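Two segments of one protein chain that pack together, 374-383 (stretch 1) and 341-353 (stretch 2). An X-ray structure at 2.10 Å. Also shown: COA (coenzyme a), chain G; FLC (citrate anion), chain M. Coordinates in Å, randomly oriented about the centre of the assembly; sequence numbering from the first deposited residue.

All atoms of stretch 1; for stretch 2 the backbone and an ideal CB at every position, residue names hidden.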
ATOM      1  N   TYR C 374     -47.614 -31.171  22.166  1.00 59.32           N
ATOM      2  CA  TYR C 374     -46.979 -32.494  22.226  1.00 57.36           C
ATOM      3  C   TYR C 374     -45.955 -32.593  21.086  1.00 56.58           C
ATOM      4  O   TYR C 374     -46.301 -32.394  19.918  1.00 55.12           O
ATOM      5  CB  TYR C 374     -48.025 -33.627  22.156  1.00 59.33           C
ATOM      6  CG  TYR C 374     -49.014 -33.614  23.302  1.00 64.33           C
ATOM      7  CD1 TYR C 374     -50.090 -32.726  23.318  1.00 67.21           C
ATOM      8  CD2 TYR C 374     -48.886 -34.501  24.367  1.00 67.12           C
ATOM      9  CE1 TYR C 374     -50.991 -32.695  24.384  1.00 69.43           C
ATOM     10  CE2 TYR C 374     -49.789 -34.488  25.433  1.00 70.33           C
ATOM     11  CZ  TYR C 374     -50.842 -33.587  25.434  1.00 79.21           C
ATOM     12  OH  TYR C 374     -51.730 -33.585  26.483  1.00 86.01           O
ATOM     13  N   VAL C 375     -44.683 -32.841  21.443  1.00 50.42           N
ATOM     14  CA  VAL C 375     -43.551 -32.919  20.517  1.00 47.62           C
ATOM     15  C   VAL C 375     -42.857 -34.296  20.530  1.00 51.55           C
ATOM     16  O   VAL C 375     -42.595 -34.818  21.604  1.00 51.83           O
ATOM     17  CB  VAL C 375     -42.520 -31.796  20.818  1.00 50.46           C
ATOM     18  CG1 VAL C 375     -41.439 -31.729  19.733  1.00 48.46           C
ATOM     19  CG2 VAL C 375     -43.200 -30.438  21.010  1.00 50.39           C
ATOM     20  N   ARG C 376     -42.543 -34.851  19.337  1.00 47.33           N
ATOM     21  CA  ARG C 376     -41.761 -36.076  19.132  1.00 47.06           C
ATOM     22  C   ARG C 376     -40.893 -35.831  17.898  1.00 52.64           C
ATOM     23  O   ARG C 376     -41.413 -35.750  16.788  1.00 53.65           O
ATOM     24  CB  ARG C 376     -42.615 -37.341  18.951  1.00 42.85           C
ATOM     25  CG  ARG C 376     -41.791 -38.648  18.964  1.00 43.30           C
ATOM     26  CD  ARG C 376     -41.181 -39.023  17.610  1.00 48.48           C
ATOM     27  NE  ARG C 376     -40.411 -40.271  17.658  1.00 59.49           N
ATOM     28  CZ  ARG C 376     -39.860 -40.866  16.602  1.00 65.35           C
ATOM     29  NH1 ARG C 376     -39.986 -40.335  15.390  1.00 48.75           N
ATOM     30  NH2 ARG C 376     -39.197 -42.006  16.745  1.00 51.26           N
ATOM     31  N   ARG C 377     -39.585 -35.729  18.086  1.00 48.17           N
ATOM     32  CA  ARG C 377     -38.697 -35.473  16.970  1.00 46.59           C
ATOM     33  C   ARG C 377     -37.304 -36.048  17.147  1.00 49.75           C
ATOM     34  O   ARG C 377     -36.779 -36.109  18.252  1.00 47.41           O
ATOM     35  CB  ARG C 377     -38.647 -33.954  16.682  1.00 47.15           C
ATOM     36  CG  ARG C 377     -38.036 -33.542  15.343  1.00 48.66           C
ATOM     37  CD  ARG C 377     -38.848 -33.926  14.122  1.00 50.39           C
ATOM     38  NE  ARG C 377     -38.353 -33.212  12.941  1.00 47.99           N
ATOM     39  CZ  ARG C 377     -38.219 -33.744  11.733  1.00 50.21           C
ATOM     40  NH1 ARG C 377     -38.577 -35.000  11.510  1.00 36.67           N
ATOM     41  NH2 ARG C 377     -37.766 -33.010  10.728  1.00 40.86           N
ATOM     42  N   GLY C 378     -36.744 -36.475  16.022  1.00 48.18           N
ATOM     43  CA  GLY C 378     -35.376 -36.951  15.858  1.00 47.14           C
ATOM     44  C   GLY C 378     -34.817 -36.316  14.593  1.00 48.36           C
ATOM     45  O   GLY C 378     -35.577 -35.723  13.806  1.00 47.69           O
ATOM     46  N   GLY C 379     -33.502 -36.426  14.401  1.00 41.28           N
ATOM     47  CA  GLY C 379     -32.832 -35.852  13.239  1.00 39.92           C
ATOM     48  C   GLY C 379     -31.642 -34.953  13.554  1.00 44.73           C
ATOM     49  O   GLY C 379     -31.266 -34.821  14.725  1.00 44.03           O
ATOM     50  N   PRO C 380     -31.003 -34.340  12.508  1.00 42.58           N
ATOM     51  CA  PRO C 380     -29.841 -33.460  12.753  1.00 43.31           C
ATOM     52  C   PRO C 380     -30.077 -32.383  13.809  1.00 46.07           C
ATOM     53  O   PRO C 380     -31.013 -31.608  13.701  1.00 44.94           O
ATOM     54  CB  PRO C 380     -29.533 -32.879  11.364  1.00 44.55           C
ATOM     55  CG  PRO C 380     -30.076 -33.874  10.418  1.00 47.83           C
ATOM     56  CD  PRO C 380     -31.300 -34.435  11.062  1.00 43.50           C
ATOM     57  N   ASN C 381     -29.230 -32.388  14.854  1.00 44.73           N
ATOM     58  CA  ASN C 381     -29.238 -31.483  16.020  1.00 45.24           C
ATOM     59  C   ASN C 381     -30.539 -31.561  16.839  1.00 47.87           C
ATOM     60  O   ASN C 381     -30.913 -30.575  17.465  1.00 48.40           O
ATOM     61  CB  ASN C 381     -28.914 -30.016  15.626  1.00 46.88           C
ATOM     62  CG  ASN C 381     -27.706 -29.814  14.727  1.00 57.06           C
ATOM     63  OD1 ASN C 381     -27.832 -29.314  13.613  1.00 55.52           O
ATOM     64  ND2 ASN C 381     -26.501 -30.114  15.204  1.00 39.55           N
ATOM     65  N   TYR C 382     -31.217 -32.727  16.855  1.00 44.47           N
ATOM     66  CA  TYR C 382     -32.492 -32.868  17.568  1.00 45.04           C
ATOM     67  C   TYR C 382     -32.392 -32.499  19.035  1.00 50.68           C
ATOM     68  O   TYR C 382     -33.299 -31.831  19.518  1.00 51.15           O
ATOM     69  CB  TYR C 382     -33.149 -34.257  17.385  1.00 45.65           C
ATOM     70  CG  TYR C 382     -32.623 -35.341  18.298  1.00 47.28           C
ATOM     71  CD1 TYR C 382     -31.541 -36.127  17.923  1.00 50.39           C
ATOM     72  CD2 TYR C 382     -33.202 -35.577  19.540  1.00 47.77           C
ATOM     73  CE1 TYR C 382     -31.054 -37.131  18.759  1.00 53.35           C
ATOM     74  CE2 TYR C 382     -32.700 -36.552  20.399  1.00 49.12           C
ATOM     75  CZ  TYR C 382     -31.644 -37.350  19.989  1.00 58.02           C
ATOM     76  OH  TYR C 382     -31.145 -38.344  20.794  1.00 62.36           O
ATOM     77  N   GLU C 383     -31.305 -32.918  19.737  1.00 47.00           N
ATOM     78  CA  GLU C 383     -31.142 -32.653  21.174  1.00 47.98           C
ATOM     79  C   GLU C 383     -31.186 -31.153  21.479  1.00 50.81           C
ATOM     80  O   GLU C 383     -31.880 -30.752  22.407  1.00 51.36           O
ATOM     81  CB  GLU C 383     -29.924 -33.369  21.809  1.00 50.28           C
ATOM     82  CG  GLU C 383     -28.564 -33.262  21.130  1.00 69.75           C
ATOM     83  CD  GLU C 383     -28.303 -34.250  20.004  1.00 88.92           C
ATOM     84  OE1 GLU C 383     -28.426 -33.856  18.819  1.00 48.97           O
ATOM     85  OE2 GLU C 383     -28.040 -35.436  20.311  1.00 89.67           O
ATOM     86  N   UNK C 341     -40.732 -38.030  11.841  1.00 49.69           N
ATOM     87  CA  UNK C 341     -39.821 -39.160  11.939  1.00 49.46           C
ATOM     88  C   UNK C 341     -38.450 -38.652  12.381  1.00 48.33           C
ATOM     89  O   UNK C 341     -38.310 -37.490  12.762  1.00 46.76           O
ATOM     90  CB  UNK C 341     -39.726 -39.907  10.607  1.00 49.46           C
ATOM     91  N   UNK C 342     -37.446 -39.527  12.349  1.00 44.05           N
ATOM     92  CA  UNK C 342     -36.066 -39.157  12.635  1.00 43.94           C
ATOM     93  C   UNK C 342     -35.578 -38.628  11.278  1.00 44.13           C
ATOM     94  O   UNK C 342     -35.501 -39.408  10.336  1.00 42.02           O
ATOM     95  CB  UNK C 342     -35.228 -40.319  13.171  1.00 43.94           C
ATOM     96  N   UNK C 343     -35.390 -37.290  11.146  1.00 39.13           N
ATOM     97  CA  UNK C 343     -34.987 -36.688   9.871  1.00 37.47           C
ATOM     98  C   UNK C 343     -33.639 -37.157   9.397  1.00 40.60           C
ATOM     99  O   UNK C 343     -32.760 -37.504  10.203  1.00 39.08           O
ATOM    100  CB  UNK C 343     -34.972 -35.163   9.989  1.00 37.47           C
ATOM    101  N   UNK C 344     -33.463 -37.121   8.075  1.00 38.37           N
ATOM    102  CA  UNK C 344     -32.199 -37.441   7.426  1.00 38.14           C
ATOM    103  C   UNK C 344     -31.383 -36.156   7.262  1.00 41.60           C
ATOM    104  O   UNK C 344     -30.162 -36.201   7.288  1.00 41.03           O
ATOM    105  CB  UNK C 344     -32.434 -38.117   6.074  1.00 38.14           C
ATOM    106  N   UNK C 345     -32.035 -35.023   7.011  1.00 39.12           N
ATOM    107  CA  UNK C 345     -31.253 -33.818   6.760  1.00 38.72           C
ATOM    108  C   UNK C 345     -31.880 -32.536   7.289  1.00 43.34           C
ATOM    109  O   UNK C 345     -31.137 -31.587   7.521  1.00 43.53           O
ATOM    110  CB  UNK C 345     -31.021 -33.672   5.255  1.00 38.72           C
ATOM    111  N   UNK C 346     -33.209 -32.490   7.477  1.00 41.99           N
ATOM    112  CA  UNK C 346     -33.908 -31.330   8.043  1.00 41.12           C
ATOM    113  C   UNK C 346     -33.285 -31.040   9.385  1.00 47.28           C
ATOM    114  O   UNK C 346     -33.229 -31.924  10.242  1.00 49.09           O
ATOM    115  CB  UNK C 346     -35.413 -31.573   8.175  1.00 41.12           C
ATOM    116  N   UNK C 347     -32.754 -29.831   9.545  1.00 43.60           N
ATOM    117  CA  UNK C 347     -32.126 -29.409  10.793  1.00 43.33           C
ATOM    118  C   UNK C 347     -33.192 -29.141  11.876  1.00 46.04           C
ATOM    119  O   UNK C 347     -33.998 -28.221  11.749  1.00 45.52           O
ATOM    120  CB  UNK C 347     -31.275 -28.159  10.559  1.00 43.33           C
ATOM    121  N   UNK C 348     -33.193 -29.942  12.941  1.00 41.47           N
ATOM    122  CA  UNK C 348     -34.208 -29.814  13.997  1.00 41.85           C
ATOM    123  C   UNK C 348     -34.004 -28.536  14.839  1.00 46.97           C
ATOM    124  O   UNK C 348     -34.980 -27.963  15.326  1.00 48.64           O
ATOM    125  CB  UNK C 348     -34.172 -31.045  14.905  1.00 41.85           C
ATOM    126  N   UNK C 349     -32.744 -28.090  14.991  1.00 43.29           N
ATOM    127  CA  UNK C 349     -32.396 -26.893  15.751  1.00 43.73           C
ATOM    128  C   UNK C 349     -32.920 -25.644  15.077  1.00 49.66           C
ATOM    129  O   UNK C 349     -33.502 -24.800  15.760  1.00 50.69           O
ATOM    130  CB  UNK C 349     -30.880 -26.792  15.930  1.00 43.73           C
ATOM    131  N   UNK C 350     -32.673 -25.501  13.747  1.00 46.97           N
ATOM    132  CA  UNK C 350     -33.087 -24.351  12.917  1.00 46.27           C
ATOM    133  C   UNK C 350     -34.605 -24.295  12.757  1.00 47.03           C
ATOM    134  O   UNK C 350     -35.189 -23.216  12.885  1.00 45.55           O
ATOM    135  CB  UNK C 350     -32.426 -24.423  11.539  1.00 46.27           C
ATOM    136  N   UNK C 351     -35.245 -25.460  12.463  1.00 43.52           N
ATOM    137  CA  UNK C 351     -36.704 -25.542  12.296  1.00 43.27           C
ATOM    138  C   UNK C 351     -37.410 -25.251  13.626  1.00 49.96           C
ATOM    139  O   UNK C 351     -38.288 -24.380  13.656  1.00 49.94           O
ATOM    140  CB  UNK C 351     -37.109 -26.921  11.772  1.00 43.27           C
ATOM    141  N   UNK C 352     -36.999 -25.946  14.733  1.00 46.87           N
ATOM    142  CA  UNK C 352     -37.609 -25.724  16.048  1.00 47.39           C
ATOM    143  C   UNK C 352     -37.313 -24.336  16.596  1.00 49.95           C
ATOM    144  O   UNK C 352     -38.109 -23.853  17.387  1.00 51.91           O
ATOM    145  CB  UNK C 352     -37.118 -26.780  17.040  1.00 47.39           C
ATOM    146  N   UNK C 353     -36.251 -23.653  16.122  1.00 44.03           N
ATOM    147  CA  UNK C 353     -35.991 -22.267  16.518  1.00 45.70           C
ATOM    148  C   UNK C 353     -37.120 -21.372  15.989  1.00 51.37           C
ATOM    149  O   UNK C 353     -37.551 -20.479  16.707  1.00 54.01           O
ATOM    150  CB  UNK C 353     -34.633 -21.795  15.995  1.00 45.70           C
TER
HETATM  151  N1A COA G 701     -27.513 -15.416  -9.167  1.00 37.02           N
HETATM  152  C2A COA G 701     -28.365 -16.129  -9.912  1.00 38.66           C
HETATM  153  N3A COA G 701     -28.890 -17.336  -9.661  1.00 36.94           N
HETATM  154  C4A COA G 701     -28.401 -17.849  -8.521  1.00 37.60           C
HETATM  155  C5A COA G 701     -27.512 -17.237  -7.654  1.00 36.70           C
HETATM  156  C6A COA G 701     -27.082 -15.939  -7.994  1.00 37.31           C
HETATM  157  N6A COA G 701     -26.306 -15.192  -7.210  1.00 40.79           N
HETATM  158  N7A COA G 701     -27.152 -18.101  -6.632  1.00 41.12           N
HETATM  159  C8A COA G 701     -27.828 -19.191  -6.891  1.00 40.25           C
HETATM  160  N9A COA G 701     -28.601 -19.115  -8.021  1.00 41.42           N
HETATM  161  C1B COA G 701     -29.438 -20.162  -8.605  1.00 39.94           C
HETATM  162  C2B COA G 701     -28.727 -21.470  -8.928  1.00 40.71           C
HETATM  163  O2B COA G 701     -28.043 -21.391 -10.180  1.00 43.32           O
HETATM  164  C3B COA G 701     -29.921 -22.429  -8.977  1.00 39.95           C
HETATM  165  O3B COA G 701     -30.635 -22.339 -10.229  1.00 37.56           O
HETATM  166  P3B COA G 701     -31.494 -23.533 -10.846  1.00 35.80           P
HETATM  167  O7A COA G 701     -32.454 -23.969  -9.791  1.00 36.78           O
HETATM  168  O8A COA G 701     -32.147 -22.974 -12.058  1.00 39.03           O
HETATM  169  O9A COA G 701     -30.476 -24.608 -11.265  1.00 35.17           O
HETATM  170  C4B COA G 701     -30.905 -21.850  -7.952  1.00 37.80           C
HETATM  171  O4B COA G 701     -30.464 -20.501  -7.692  1.00 38.21           O
HETATM  172  C5B COA G 701     -31.021 -22.619  -6.661  1.00 39.15           C
HETATM  173  O5B COA G 701     -29.688 -22.956  -6.230  1.00 42.87           O
HETATM  174  P1A COA G 701     -29.336 -24.430  -5.618  1.00 45.87           P
HETATM  175  O1A COA G 701     -28.046 -24.489  -4.885  1.00 46.78           O
HETATM  176  O2A COA G 701     -29.490 -25.532  -6.654  1.00 39.95           O
HETATM  177  O3A COA G 701     -30.575 -24.473  -4.614  1.00 51.94           O
HETATM  178  P2A COA G 701     -31.130 -25.304  -3.375  1.00 48.04           P
HETATM  179  O4A COA G 701     -30.616 -24.726  -2.117  1.00 49.20           O
HETATM  180  O5A COA G 701     -32.633 -25.168  -3.452  1.00 50.70           O
HETATM  181  O6A COA G 701     -30.651 -26.840  -3.567  1.00 41.51           O
HETATM  182  CBP COA G 701     -31.801 -28.985  -3.395  1.00 36.87           C
HETATM  183  CCP COA G 701     -31.432 -27.804  -4.299  1.00 39.55           C
HETATM  184  CDP COA G 701     -32.601 -29.994  -4.230  1.00 29.73           C
HETATM  185  CEP COA G 701     -30.543 -29.675  -2.832  1.00 36.86           C
HETATM  186  CAP COA G 701     -32.664 -28.456  -2.215  1.00 40.28           C
HETATM  187  OAP COA G 701     -33.678 -27.580  -2.674  1.00 42.80           O
HETATM  188  C9P COA G 701     -33.280 -29.503  -1.296  1.00 45.34           C
HETATM  189  O9P COA G 701     -32.599 -30.016  -0.405  1.00 49.14           O
HETATM  190  N8P COA G 701     -34.572 -29.806  -1.505  1.00 43.34           N
HETATM  191  C7P COA G 701     -35.267 -30.854  -0.771  1.00 39.76           C
HETATM  192  C6P COA G 701     -35.681 -31.985  -1.673  1.00 43.61           C
HETATM  193  C5P COA G 701     -36.492 -33.031  -0.946  1.00 46.46           C
HETATM  194  O5P COA G 701     -37.196 -32.727   0.016  1.00 49.05           O
HETATM  195  N4P COA G 701     -36.379 -34.281  -1.392  1.00 47.54           N
HETATM  196  C3P COA G 701     -37.010 -35.418  -0.734  1.00 51.38           C
HETATM  197  C2P COA G 701     -36.218 -35.919   0.456  1.00 54.05           C
HETATM  198  S1P COA G 701     -37.057 -37.438   0.990  1.00 58.56           S
HETATM  199  CAC FLC M 501     -38.221 -34.786   7.801  1.00 54.58           C
HETATM  200  CA  FLC M 501     -38.328 -35.327   6.380  1.00 53.68           C
HETATM  201  CB  FLC M 501     -37.166 -35.006   5.423  1.00 54.69           C
HETATM  202  CBC FLC M 501     -35.843 -35.439   6.094  1.00 50.87           C
HETATM  203  CG  FLC M 501     -37.362 -35.722   4.077  1.00 58.32           C
HETATM  204  CGC FLC M 501     -38.782 -36.173   3.749  1.00 62.50           C
HETATM  205  OA1 FLC M 501     -37.960 -33.560   7.938  1.00 49.74           O
HETATM  206  OA2 FLC M 501     -38.455 -35.584   8.754  1.00 53.29           O
HETATM  207  OB1 FLC M 501     -35.026 -34.537   6.361  1.00 45.67           O
HETATM  208  OB2 FLC M 501     -35.681 -36.659   6.323  1.00 52.88           O
HETATM  209  OG1 FLC M 501     -39.540 -35.367   3.175  1.00 63.94           O
HETATM  210  OG2 FLC M 501     -39.127 -37.333   4.083  1.00 64.47           O
HETATM  211  OHB FLC M 501     -37.137 -33.607   5.171  1.00 56.69           O

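At position 341 the CA-to-CB bond points away from stretch 1, and the ideal CB lies 4.8 Å from NH1 of Arg376. The contacts are therefore made by backbone, so stretch 1 sets few demands on the side chain. The residue is Ala341; its O accepts a weak hydrogen bond from Arg377 NH1 (2.8 Å, 125° at the hydrogen).

Position 342 forms a single beta bridge with Gly378, CA to CA 4.0 Å. Its bond points sideways, with the ideal CB 4.3 Å from Gly378 C, and extended angles (-84/108) suit a branched or other apolar residue. Ile342 is found. Its CG2 reaches Gly379 N at 3.7 Å, and a CB on Gly378 would fall 2.8 Å from Ile342 CG1, a clash that glycine avoids.

Position 343 points toward stretch 1. The ideal CB already stands 3.6 Å from Arg377 NH2, 3.9 Å from Pro380 CD and 3.9 Å from Gly378 O, which favours something small: alanine, perhaps glycine or serine. It is Ala343. Its N donates to Gly378 O (3.1 Å, 169°), and its O receives a CA-H...O contact from Gly379 CA (3.5 Å).

Positions 344 and 345 point away, so the bound citrate is the better guide. At 344 a polar side chain could reach a carboxylate: Asn344 donates to FLC OB2 from both N (2.9 Å) and ND2 (2.8 Å). Stretch 1 leaves 345 open to many types; Phe345 lays one ring face under FLC OB1, while its N donates to that same atom (3.1 Å).

The ideal CB of 346 points sideways, 3.8 Å from Arg377 NH2 and beside the citrate, so a small residue, preferably with a hydroxyl, would suit. Thr346 accepts at OG1 from FLC OHB (2.7 Å), and its CG2 lies 3.5 Å from Arg377 NH2, at the guanidinium edge.

Position 347 immediately precedes the helix, where Asp, Asn, Ser or Thr could cap free amides. Asp347 does so: OD1 accepts weak bonds from the N of 349 (3.2 Å) and the N of 350 (3.3 Å). Its side chain also extends to that of Asn381.

At 348 the bond points toward stretch 1, with the ideal CB 3.4 Å from Pro380 O and 3.6 Å from Tyr382 CA. A compact apolar residue is expected. Val348 (chi1 t) places CG1 3.7 Å from Arg377 CG and CG2 4.1 Å from Tyr382 CB; its N donates to Pro380 O (2.8 Å, 160°).

The sideways CB of 349 is 3.8 Å from Asn381 CB, so a small residue fits readily; Ala349 makes that contact.

Positions 350, 351 and 353 make no direct contact; stretch 1 does not constrain them, so many helix-compatible side chains would do. Lys350 and Lys353 are exposed, whereas Thr351 OG1 receives a bond from water 1 (2.7 Å), which accepts from Arg377 NE (2.9 Å).

Position 352 points toward stretch 1 from beyond 5.5 Å, a gap calling for a long apolar or aromatic side chain. Phe352 spans it, bringing CE2 3.6 Å from Val375 CG1 and CZ 3.6 Å from Arg377 CB.

Stretch 2, residues 341-353: AIANFTDVAKTFK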
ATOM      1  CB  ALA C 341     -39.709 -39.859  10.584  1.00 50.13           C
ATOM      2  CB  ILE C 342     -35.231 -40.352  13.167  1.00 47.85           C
ATOM      3  CG1 ILE C 342     -35.848 -40.941  14.462  1.00 48.26           C
ATOM      4  CG2 ILE C 342     -33.746 -39.929  13.371  1.00 49.40           C
ATOM      5  CD1 ILE C 342     -35.377 -42.379  14.795  1.00 57.22           C
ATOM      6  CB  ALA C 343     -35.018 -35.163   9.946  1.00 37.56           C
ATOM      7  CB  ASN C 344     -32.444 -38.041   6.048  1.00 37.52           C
ATOM      8  CG  ASN C 344     -33.274 -39.289   6.051  1.00 49.51           C
ATOM      9  OD1 ASN C 344     -32.769 -40.406   6.211  1.00 46.16           O
ATOM     10  ND2 ASN C 344     -34.552 -39.119   5.812  1.00 36.16           N
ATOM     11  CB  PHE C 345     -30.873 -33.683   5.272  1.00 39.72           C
ATOM     12  CG  PHE C 345     -31.997 -33.449   4.285  1.00 39.51           C
ATOM     13  CD1 PHE C 345     -32.731 -34.521   3.772  1.00 41.49           C
ATOM     14  CD2 PHE C 345     -32.285 -32.168   3.829  1.00 37.66           C
ATOM     15  CE1 PHE C 345     -33.757 -34.302   2.834  1.00 41.60           C
ATOM     16  CE2 PHE C 345     -33.314 -31.951   2.902  1.00 39.87           C
ATOM     17  CZ  PHE C 345     -34.037 -33.018   2.408  1.00 38.55           C
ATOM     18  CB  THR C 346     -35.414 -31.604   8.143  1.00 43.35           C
ATOM     19  OG1 THR C 346     -35.950 -31.775   6.824  1.00 47.07           O
ATOM     20  CG2 THR C 346     -36.195 -30.487   8.871  1.00 37.92           C
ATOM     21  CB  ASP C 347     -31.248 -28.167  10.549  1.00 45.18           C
ATOM     22  CG  ASP C 347     -30.142 -28.022  11.573  1.00 57.61           C
ATOM     23  OD1 ASP C 347     -30.458 -27.757  12.761  1.00 57.53           O
ATOM     24  OD2 ASP C 347     -28.961 -28.197  11.195  1.00 67.38           O
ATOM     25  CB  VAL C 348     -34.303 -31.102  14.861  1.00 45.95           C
ATOM     26  CG1 VAL C 348     -35.427 -31.006  15.900  1.00 46.25           C
ATOM     27  CG2 VAL C 348     -34.487 -32.343  13.986  1.00 45.20           C
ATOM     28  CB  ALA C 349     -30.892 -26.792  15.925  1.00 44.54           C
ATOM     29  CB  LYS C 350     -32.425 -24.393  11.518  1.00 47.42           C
ATOM     30  CG  LYS C 350     -30.918 -24.237  11.523  1.00 48.40           C
ATOM     31  CD  LYS C 350     -30.360 -24.294  10.109  1.00 62.31           C
ATOM     32  CE  LYS C 350     -28.854 -24.363  10.126  1.00 87.79           C
ATOM     33  NZ  LYS C 350     -28.288 -24.485   8.757  1.00105.01           N
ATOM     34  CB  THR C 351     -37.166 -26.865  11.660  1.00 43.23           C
ATOM     35  OG1 THR C 351     -36.839 -27.960  12.503  1.00 37.86           O
ATOM     36  CG2 THR C 351     -36.634 -27.073  10.258  1.00 42.20           C
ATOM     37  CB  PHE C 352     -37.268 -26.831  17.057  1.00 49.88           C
ATOM     38  CG  PHE C 352     -38.082 -28.103  16.907  1.00 51.31           C
ATOM     39  CD1 PHE C 352     -38.866 -28.325  15.774  1.00 53.06           C
ATOM     40  CD2 PHE C 352     -38.059 -29.079  17.892  1.00 53.14           C
ATOM     41  CE1 PHE C 352     -39.606 -29.493  15.633  1.00 52.48           C
ATOM     42  CE2 PHE C 352     -38.806 -30.248  17.750  1.00 55.84           C
ATOM     43  CZ  PHE C 352     -39.581 -30.442  16.626  1.00 53.05           C
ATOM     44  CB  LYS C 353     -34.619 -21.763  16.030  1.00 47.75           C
ATOM     45  CG  LYS C 353     -34.348 -20.307  16.391  1.00 58.04           C
ATOM     46  CD  LYS C 353     -32.882 -19.964  16.430  1.00 77.00           C
ATOM     47  CE  LYS C 353     -32.630 -18.733  17.273  1.00 91.87           C
ATOM     48  NZ  LYS C 353     -32.875 -17.472  16.526  1.00103.66           N
TER
HETATM   49  O   HOH W   1     -38.149 -30.355  12.512  1.00 38.02           O
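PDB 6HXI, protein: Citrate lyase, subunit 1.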